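Local atomic coordinates of RNA-induced transcriptional silencing complex protein tas3 (Schizosaccharomyces pombe, PDB entry 3D1B), a protein that forms the core of the RNA-induced transcriptional silencing (RITS) complex with Ago1 and Chp1 and acts in RNA interference-dependent heterochromatin formation. Residues L58-S63 / S96-L101; E64-Q69 / K105-D110. All coordinates share one frame; numbering follows the deposited sequence.

Interaction 1: residues L58-S63 / S96-L101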
ATOM      1  N   LEU A  58       0.534  -6.877  -2.248  1.00 15.39           N
ATOM      2  CA  LEU A  58       1.694  -7.706  -1.960  1.00 15.88           C
ATOM      3  C   LEU A  58       1.499  -9.137  -2.431  1.00 17.22           C
ATOM      4  O   LEU A  58       2.378  -9.715  -3.079  1.00 16.86           O
ATOM      5  CB  LEU A  58       1.997  -7.682  -0.459  1.00 17.01           C
ATOM      6  CG  LEU A  58       2.511  -6.322   0.018  1.00 19.24           C
ATOM      7  CD1 LEU A  58       2.650  -6.313   1.532  1.00 19.71           C
ATOM      8  CD2 LEU A  58       3.854  -6.038  -0.646  1.00 20.23           C
ATOM      9  N   VAL A  59       0.340  -9.701  -2.111  1.00 16.01           N
ATOM     10  CA  VAL A  59       0.039 -11.070  -2.493  1.00 16.69           C
ATOM     11  C   VAL A  59       0.014 -11.261  -4.004  1.00 16.06           C
ATOM     12  O   VAL A  59       0.614 -12.202  -4.530  1.00 17.08           O
ATOM     13  CB  VAL A  59      -1.306 -11.516  -1.892  1.00 18.16           C
ATOM     14  CG1 VAL A  59      -1.738 -12.842  -2.499  1.00 16.90           C
ATOM     15  CG2 VAL A  59      -1.166 -11.656  -0.380  1.00 17.10           C
ATOM     16  N   PHE A  60      -0.664 -10.370  -4.716  1.00 15.64           N
ATOM     17  CA  PHE A  60      -0.715 -10.514  -6.165  1.00 16.14           C
ATOM     18  C   PHE A  60       0.634 -10.267  -6.833  1.00 16.28           C
ATOM     19  O   PHE A  60       0.882 -10.760  -7.937  1.00 15.04           O
ATOM     20  CB  PHE A  60      -1.787  -9.594  -6.760  1.00 18.27           C
ATOM     21  CG  PHE A  60      -3.192 -10.007  -6.421  1.00 20.59           C
ATOM     22  CD1 PHE A  60      -3.520 -11.351  -6.280  1.00 23.04           C
ATOM     23  CD2 PHE A  60      -4.194  -9.057  -6.274  1.00 23.28           C
ATOM     24  CE1 PHE A  60      -4.831 -11.742  -5.995  1.00 24.76           C
ATOM     25  CE2 PHE A  60      -5.508  -9.442  -5.992  1.00 24.04           C
ATOM     26  CZ  PHE A  60      -5.821 -10.787  -5.852  1.00 22.57           C
ATOM     27  N   SER A  61       1.520  -9.528  -6.170  1.00 16.54           N
ATOM     28  CA  SER A  61       2.835  -9.254  -6.748  1.00 17.89           C
ATOM     29  C   SER A  61       3.653 -10.537  -6.841  1.00 19.36           C
ATOM     30  O   SER A  61       4.656 -10.595  -7.556  1.00 20.03           O
ATOM     31  CB  SER A  61       3.604  -8.223  -5.909  1.00 18.44           C
ATOM     32  OG  SER A  61       4.130  -8.799  -4.719  1.00 17.68           O
ATOM     33  N   ALA A  62       3.209 -11.566  -6.122  1.00 18.50           N
ATOM     34  CA  ALA A  62       3.898 -12.852  -6.111  1.00 19.60           C
ATOM     35  C   ALA A  62       3.353 -13.827  -7.147  1.00 19.56           C
ATOM     36  O   ALA A  62       3.906 -14.913  -7.320  1.00 19.58           O
ATOM     37  CB  ALA A  62       3.808 -13.485  -4.724  1.00 18.15           C
ATOM     38  N   SER A  63       2.280 -13.444  -7.834  1.00 19.48           N
ATOM     39  CA  SER A  63       1.677 -14.316  -8.838  1.00 20.74           C
ATOM     40  C   SER A  63       2.656 -14.579  -9.971  1.00 22.94           C
ATOM     41  O   SER A  63       3.440 -13.710 -10.341  1.00 19.51           O
ATOM     42  CB  SER A  63       0.394 -13.692  -9.394  1.00 23.50           C
ATOM     43  OG  SER A  63       0.661 -12.449 -10.015  1.00 25.59           O
ATOM     44  N   SER A  96      -7.926  -2.790  -8.550  1.00 15.23           N
ATOM     45  CA  SER A  96      -6.781  -1.881  -8.563  1.00 14.22           C
ATOM     46  C   SER A  96      -5.459  -2.643  -8.426  1.00 15.82           C
ATOM     47  O   SER A  96      -4.482  -2.336  -9.107  1.00 16.48           O
ATOM     48  CB  SER A  96      -6.902  -0.854  -7.432  1.00 17.39           C
ATOM     49  OG  SER A  96      -5.775   0.008  -7.411  1.00 20.67           O
ATOM     50  N   SER A  97      -5.431  -3.651  -7.557  1.00 15.34           N
ATOM     51  CA  SER A  97      -4.211  -4.424  -7.354  1.00 15.58           C
ATOM     52  C   SER A  97      -3.860  -5.266  -8.582  1.00 16.67           C
ATOM     53  O   SER A  97      -2.685  -5.410  -8.922  1.00 14.99           O
ATOM     54  CB  SER A  97      -4.352  -5.317  -6.115  1.00 21.03           C
ATOM     55  OG  SER A  97      -5.508  -6.128  -6.207  1.00 28.21           O
ATOM     56  N   ILE A  98      -4.871  -5.819  -9.248  1.00 15.28           N
ATOM     57  CA  ILE A  98      -4.629  -6.622 -10.441  1.00 14.50           C
ATOM     58  C   ILE A  98      -4.216  -5.710 -11.593  1.00 16.66           C
ATOM     59  O   ILE A  98      -3.404  -6.095 -12.434  1.00 14.20           O
ATOM     60  CB  ILE A  98      -5.883  -7.433 -10.850  1.00 14.80           C
ATOM     61  CG1 ILE A  98      -6.189  -8.493  -9.787  1.00 17.65           C
ATOM     62  CG2 ILE A  98      -5.654  -8.119 -12.194  1.00 18.84           C
ATOM     63  CD1 ILE A  98      -5.106  -9.562  -9.650  1.00 19.49           C
ATOM     64  N   TYR A  99      -4.758  -4.496 -11.622  1.00 16.39           N
ATOM     65  CA  TYR A  99      -4.403  -3.562 -12.691  1.00 15.54           C
ATOM     66  C   TYR A  99      -2.914  -3.203 -12.624  1.00 16.43           C
ATOM     67  O   TYR A  99      -2.311  -2.827 -13.634  1.00 14.90           O
ATOM     68  CB  TYR A  99      -5.267  -2.300 -12.617  1.00 15.97           C
ATOM     69  CG  TYR A  99      -5.128  -1.438 -13.851  1.00 15.75           C
ATOM     70  CD1 TYR A  99      -5.527  -1.915 -15.100  1.00 15.90           C
ATOM     71  CD2 TYR A  99      -4.537  -0.173 -13.782  1.00 15.59           C
ATOM     72  CE1 TYR A  99      -5.339  -1.158 -16.257  1.00 15.72           C
ATOM     73  CE2 TYR A  99      -4.344   0.595 -14.937  1.00 14.79           C
ATOM     74  CZ  TYR A  99      -4.747   0.094 -16.167  1.00 17.95           C
ATOM     75  OH  TYR A  99      -4.556   0.835 -17.311  1.00 15.30           O
ATOM     76  N   LYS A 100      -2.316  -3.304 -11.436  1.00 15.35           N
ATOM     77  CA  LYS A 100      -0.883  -3.041 -11.285  1.00 15.58           C
ATOM     78  C   LYS A 100      -0.136  -4.073 -12.128  1.00 14.78           C
ATOM     79  O   LYS A 100       0.937  -3.801 -12.664  1.00 14.93           O
ATOM     80  CB  LYS A 100      -0.423  -3.219  -9.832  1.00 17.53           C
ATOM     81  CG  LYS A 100      -1.029  -2.274  -8.832  1.00 19.67           C
ATOM     82  CD  LYS A 100      -0.609  -0.839  -9.099  1.00 20.66           C
ATOM     83  CE  LYS A 100      -1.315   0.098  -8.135  1.00 22.92           C
ATOM     84  NZ  LYS A 100      -1.196   1.520  -8.564  1.00 18.59           N
ATOM     85  N   LEU A 101      -0.703  -5.276 -12.212  1.00 14.58           N
ATOM     86  CA  LEU A 101      -0.089  -6.355 -12.980  1.00 14.49           C
ATOM     87  C   LEU A 101      -0.333  -6.164 -14.470  1.00 14.31           C
ATOM     88  O   LEU A 101       0.471  -6.587 -15.301  1.00 14.04           O
ATOM     89  CB  LEU A 101      -0.647  -7.710 -12.522  1.00 15.09           C
ATOM     90  CG  LEU A 101      -0.362  -8.072 -11.057  1.00 15.72           C
ATOM     91  CD1 LEU A 101      -0.861  -9.488 -10.796  1.00 16.67           C
ATOM     92  CD2 LEU A 101       1.119  -7.977 -10.756  1.00 19.56           C
TER
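The CD1 methyl of Ile98 lies over one face of the Phe60 ring. CD1 of Ile98 sits 3.7 Å from the centroid of the Phe60 ring and 16° off the ring normal, so a methyl group covers one face in a CH-pi contact. The methyl is shifted toward the rim. Its closest ring atom is CD2 of Phe60, at 3.5 Å from CD1 of Ile98. The two side chains cross obliquely. The CB of Ile98 does not aim at the facing segment, and the bend of the chain beyond it (chi2 -65°) brings CD1 over the ring. Ser97 comes to the ring from a different direction. Its CB lies in the ring plane, and its OG lies near that plane at the edge, 3.2 Å from Phe60 CD2. That hydroxyl is hydrogen-bonded within its own helix, to Val94 O and Ala93 O. Here the end of helix 52-60 packs on the middle of helix 89-105, in the interior of the all-helical C-terminal alpha motif of Tas3. Ala112 and Ile115 of helix 109-122 also touch Ile98. Leu101, one helical turn after Ile98, continues the contact. Its CD1 is 4.1 Å from Phe60 CB and 3.6 Å from Phe60 O, and the same methyl lies 3.4 Å from Ser63 OG. Phe60 to Ser63 is a type I beta turn. Phe60 O is gripped twice by Ser63, through its N and through its OG, the latter at 2.7 Å from OG to O. The OG bond lies in the carbonyl plane, with a C=O...donor angle of 158°. This polar pair is buried beside the Leu101 methyl. Leu74 of the second subunit packs on Ser61 and Ala62, which lie in the same turn.

Interaction 2: residues E64-Q69 / K105-D110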
ATOM      1  N   GLU A  64       2.602 -15.787 -10.522  1.00 25.49           N
ATOM      2  CA  GLU A  64       3.499 -16.172 -11.603  1.00 28.43           C
ATOM      3  C   GLU A  64       2.716 -16.691 -12.802  1.00 27.70           C
ATOM      4  O   GLU A  64       3.209 -16.681 -13.929  1.00 29.66           O
ATOM      5  CB  GLU A  64       4.445 -17.280 -11.121  1.00 31.55           C
ATOM      6  CG  GLU A  64       5.101 -17.009  -9.777  1.00 36.45           C
ATOM      7  CD  GLU A  64       5.815 -18.227  -9.216  1.00 40.35           C
ATOM      8  OE1 GLU A  64       5.256 -19.342  -9.311  1.00 41.98           O
ATOM      9  OE2 GLU A  64       6.926 -18.071  -8.664  1.00 41.15           O
ATOM     10  N   LYS A  65       1.488 -17.131 -12.555  1.00 26.91           N
ATOM     11  CA  LYS A  65       0.668 -17.705 -13.610  1.00 27.85           C
ATOM     12  C   LYS A  65      -0.510 -16.879 -14.102  1.00 24.74           C
ATOM     13  O   LYS A  65      -1.493 -16.698 -13.389  1.00 24.94           O
ATOM     14  CB  LYS A  65       0.166 -19.081 -13.161  1.00 30.75           C
ATOM     15  CG  LYS A  65       1.289 -20.024 -12.751  1.00 36.99           C
ATOM     16  CD  LYS A  65       0.873 -21.480 -12.897  1.00 39.95           C
ATOM     17  CE  LYS A  65       0.241 -22.019 -11.634  1.00 42.22           C
ATOM     18  NZ  LYS A  65      -0.893 -22.945 -11.921  1.00 44.54           N
ATOM     19  N   PHE A  66      -0.404 -16.396 -15.336  1.00 22.19           N
ATOM     20  CA  PHE A  66      -1.467 -15.613 -15.951  1.00 21.09           C
ATOM     21  C   PHE A  66      -1.166 -15.278 -17.407  1.00 19.01           C
ATOM     22  O   PHE A  66      -0.005 -15.188 -17.812  1.00 20.26           O
ATOM     23  CB  PHE A  66      -1.719 -14.320 -15.159  1.00 19.01           C
ATOM     24  CG  PHE A  66      -0.485 -13.490 -14.920  1.00 17.94           C
ATOM     25  CD1 PHE A  66      -0.028 -12.594 -15.879  1.00 18.22           C
ATOM     26  CD2 PHE A  66       0.205 -13.590 -13.717  1.00 20.96           C
ATOM     27  CE1 PHE A  66       1.101 -11.803 -15.635  1.00 18.96           C
ATOM     28  CE2 PHE A  66       1.333 -12.806 -13.465  1.00 19.31           C
ATOM     29  CZ  PHE A  66       1.782 -11.909 -14.425  1.00 21.27           C
ATOM     30  N   PRO A  67      -2.218 -15.111 -18.219  1.00 19.06           N
ATOM     31  CA  PRO A  67      -2.040 -14.779 -19.634  1.00 19.85           C
ATOM     32  C   PRO A  67      -1.409 -13.400 -19.793  1.00 20.64           C
ATOM     33  O   PRO A  67      -1.669 -12.485 -19.005  1.00 17.80           O
ATOM     34  CB  PRO A  67      -3.458 -14.855 -20.188  1.00 21.34           C
ATOM     35  CG  PRO A  67      -4.302 -14.517 -19.009  1.00 22.87           C
ATOM     36  CD  PRO A  67      -3.643 -15.271 -17.894  1.00 20.77           C
ATOM     37  N   ILE A  68      -0.579 -13.268 -20.819  1.00 19.39           N
ATOM     38  CA  ILE A  68       0.142 -12.035 -21.089  1.00 22.15           C
ATOM     39  C   ILE A  68      -0.210 -11.417 -22.433  1.00 22.40           C
ATOM     40  O   ILE A  68      -0.445 -12.129 -23.409  1.00 21.61           O
ATOM     41  CB  ILE A  68       1.671 -12.305 -21.081  1.00 24.59           C
ATOM     42  CG1 ILE A  68       2.118 -12.715 -19.679  1.00 27.11           C
ATOM     43  CG2 ILE A  68       2.437 -11.081 -21.569  1.00 25.94           C
ATOM     44  CD1 ILE A  68       1.884 -11.655 -18.649  1.00 29.04           C
ATOM     45  N   GLN A  69      -0.261 -10.090 -22.473  1.00 20.73           N
ATOM     46  CA  GLN A  69      -0.499  -9.371 -23.721  1.00 22.73           C
ATOM     47  C   GLN A  69       0.247  -8.051 -23.616  1.00 22.70           C
ATOM     48  O   GLN A  69      -0.037  -7.231 -22.743  1.00 21.99           O
ATOM     49  CB  GLN A  69      -1.986  -9.117 -23.962  1.00 24.02           C
ATOM     50  CG  GLN A  69      -2.298  -8.388 -25.283  1.00 31.53           C
ATOM     51  CD  GLN A  69      -1.891  -9.170 -26.533  1.00 35.59           C
ATOM     52  OE1 GLN A  69      -2.090 -10.382 -26.613  1.00 38.96           O
ATOM     53  NE2 GLN A  69      -1.341  -8.466 -27.525  1.00 38.92           N
ATOM     54  N   LYS A 105       3.211  -5.800 -15.621  1.00 15.42           N
ATOM     55  CA  LYS A 105       3.641  -7.126 -16.036  1.00 17.02           C
ATOM     56  C   LYS A 105       2.893  -7.646 -17.248  1.00 17.88           C
ATOM     57  O   LYS A 105       2.976  -8.831 -17.576  1.00 17.82           O
ATOM     58  CB  LYS A 105       3.502  -8.093 -14.863  1.00 17.18           C
ATOM     59  CG  LYS A 105       4.340  -7.664 -13.671  1.00 20.54           C
ATOM     60  CD  LYS A 105       4.126  -8.561 -12.482  1.00 23.54           C
ATOM     61  CE  LYS A 105       5.163  -8.276 -11.409  1.00 24.86           C
ATOM     62  NZ  LYS A 105       4.976  -9.145 -10.217  1.00 24.87           N
ATOM     63  N   ASN A 106       2.161  -6.758 -17.912  1.00 16.84           N
ATOM     64  CA  ASN A 106       1.421  -7.124 -19.110  1.00 19.29           C
ATOM     65  C   ASN A 106       0.355  -8.192 -18.899  1.00 18.13           C
ATOM     66  O   ASN A 106       0.050  -8.945 -19.821  1.00 17.38           O
ATOM     67  CB  ASN A 106       2.398  -7.588 -20.193  1.00 20.23           C
ATOM     68  CG  ASN A 106       3.322  -6.477 -20.654  1.00 23.78           C
ATOM     69  OD1 ASN A 106       4.532  -6.674 -20.797  1.00 29.18           O
ATOM     70  ND2 ASN A 106       2.755  -5.306 -20.903  1.00 20.80           N
ATOM     71  N   LEU A 107      -0.208  -8.271 -17.695  1.00 16.18           N
ATOM     72  CA  LEU A 107      -1.256  -9.251 -17.452  1.00 14.42           C
ATOM     73  C   LEU A 107      -2.412  -8.860 -18.373  1.00 15.81           C
ATOM     74  O   LEU A 107      -2.779  -7.691 -18.460  1.00 14.36           O
ATOM     75  CB  LEU A 107      -1.679  -9.228 -15.971  1.00 15.31           C
ATOM     76  CG  LEU A 107      -2.758 -10.223 -15.519  1.00 15.26           C
ATOM     77  CD1 LEU A 107      -2.540 -10.609 -14.063  1.00 15.92           C
ATOM     78  CD2 LEU A 107      -4.135  -9.604 -15.702  1.00 15.30           C
ATOM     79  N   SER A 108      -2.966  -9.839 -19.078  1.00 14.83           N
ATOM     80  CA  SER A 108      -4.058  -9.593 -20.020  1.00 17.22           C
ATOM     81  C   SER A 108      -5.271  -8.899 -19.405  1.00 17.39           C
ATOM     82  O   SER A 108      -5.821  -9.364 -18.408  1.00 17.73           O
ATOM     83  CB  SER A 108      -4.494 -10.916 -20.649  1.00 21.58           C
ATOM     84  OG  SER A 108      -5.647 -10.722 -21.440  1.00 27.24           O
ATOM     85  N   LEU A 109      -5.704  -7.799 -20.018  1.00 15.52           N
ATOM     86  CA  LEU A 109      -6.854  -7.052 -19.504  1.00 17.85           C
ATOM     87  C   LEU A 109      -8.121  -7.914 -19.436  1.00 19.27           C
ATOM     88  O   LEU A 109      -8.898  -7.808 -18.488  1.00 18.81           O
ATOM     89  CB  LEU A 109      -7.114  -5.810 -20.363  1.00 20.19           C
ATOM     90  CG  LEU A 109      -8.064  -4.771 -19.758  1.00 21.67           C
ATOM     91  CD1 LEU A 109      -7.416  -4.154 -18.520  1.00 20.31           C
ATOM     92  CD2 LEU A 109      -8.380  -3.685 -20.782  1.00 22.77           C
ATOM     93  N   ASP A 110      -8.339  -8.769 -20.434  1.00 20.49           N
ATOM     94  CA  ASP A 110      -9.520  -9.626 -20.417  1.00 22.19           C
ATOM     95  C   ASP A 110      -9.496 -10.519 -19.181  1.00 20.71           C
ATOM     96  O   ASP A 110     -10.531 -10.764 -18.563  1.00 20.42           O
ATOM     97  CB  ASP A 110      -9.583 -10.506 -21.669  1.00 26.70           C
ATOM     98  CG  ASP A 110      -9.763  -9.701 -22.938  1.00 32.96           C
ATOM     99  OD1 ASP A 110     -10.635  -8.807 -22.955  1.00 34.89           O
ATOM    100  OD2 ASP A 110      -9.038  -9.969 -23.921  1.00 38.26           O
TER
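The carbonyl oxygen of Asn106 is gripped by two groups of the facing loop. Gln69 N donates a hydrogen bond to Asn106 O at 2.9 Å, nearly along the C=O axis. Ile68 CA adds a CA-H...O contact to the same Asn106 O at 3.3 Å. A second backbone bond runs from Ser108 N to Pro67 O, also 2.9 Å, and is nearly straight at the hydrogen (168°). Its donor stands above the carbonyl plane. The two bonds flank Ile68 and Leu107, whose backbones form a single beta bridge in an otherwise all-helical motif. Asn106 has positive phi, just past helix 89-105, and Ser108 is the N-cap of helix 109-122. The bridge therefore ties the 64-69 loop to the short turn between these helices. The side chain of Gln72 bonds to the same turn, at Leu107 O and Leu109 N. Phe66 and Leu107 cross at about a right angle. Leu107 CD1 lies over one ring face, 3.9 Å from the centroid of the Phe66 ring and 22° off the normal. With CG between the backbone N and the carbonyl carbon (chi1 53°), the Phe66 ring meets Leu107. Lys105 O stands at the ring edge, 4.0 Å from Phe66 CE1. Ile68 CD1 touches that same carbonyl, Lys105 O, at 3.2 Å, while Ile68 CG2 rests against Asn106 CB.

How the interactions relate
From the N terminus, helix 52-60 ends in segment 58-63, and the chain continues directly into the 64-69 loop. It then passes through helix 74-84 to helix 89-105. There segment 96-101 returns to 58-63 and closes interaction 1. A few residues on, segment 105-110 meets 64-69 and closes interaction 2. The two loops cross, since their segments alternate along the chain. Together they fasten the end of helix 52-60 and its trailing loop to helix 89-105 and the start of helix 109-122. The contacts also touch: Leu101 O and Leu107 N are 3.0 Å apart, a probable hydrogen bond, and Ile98 packs on Leu107.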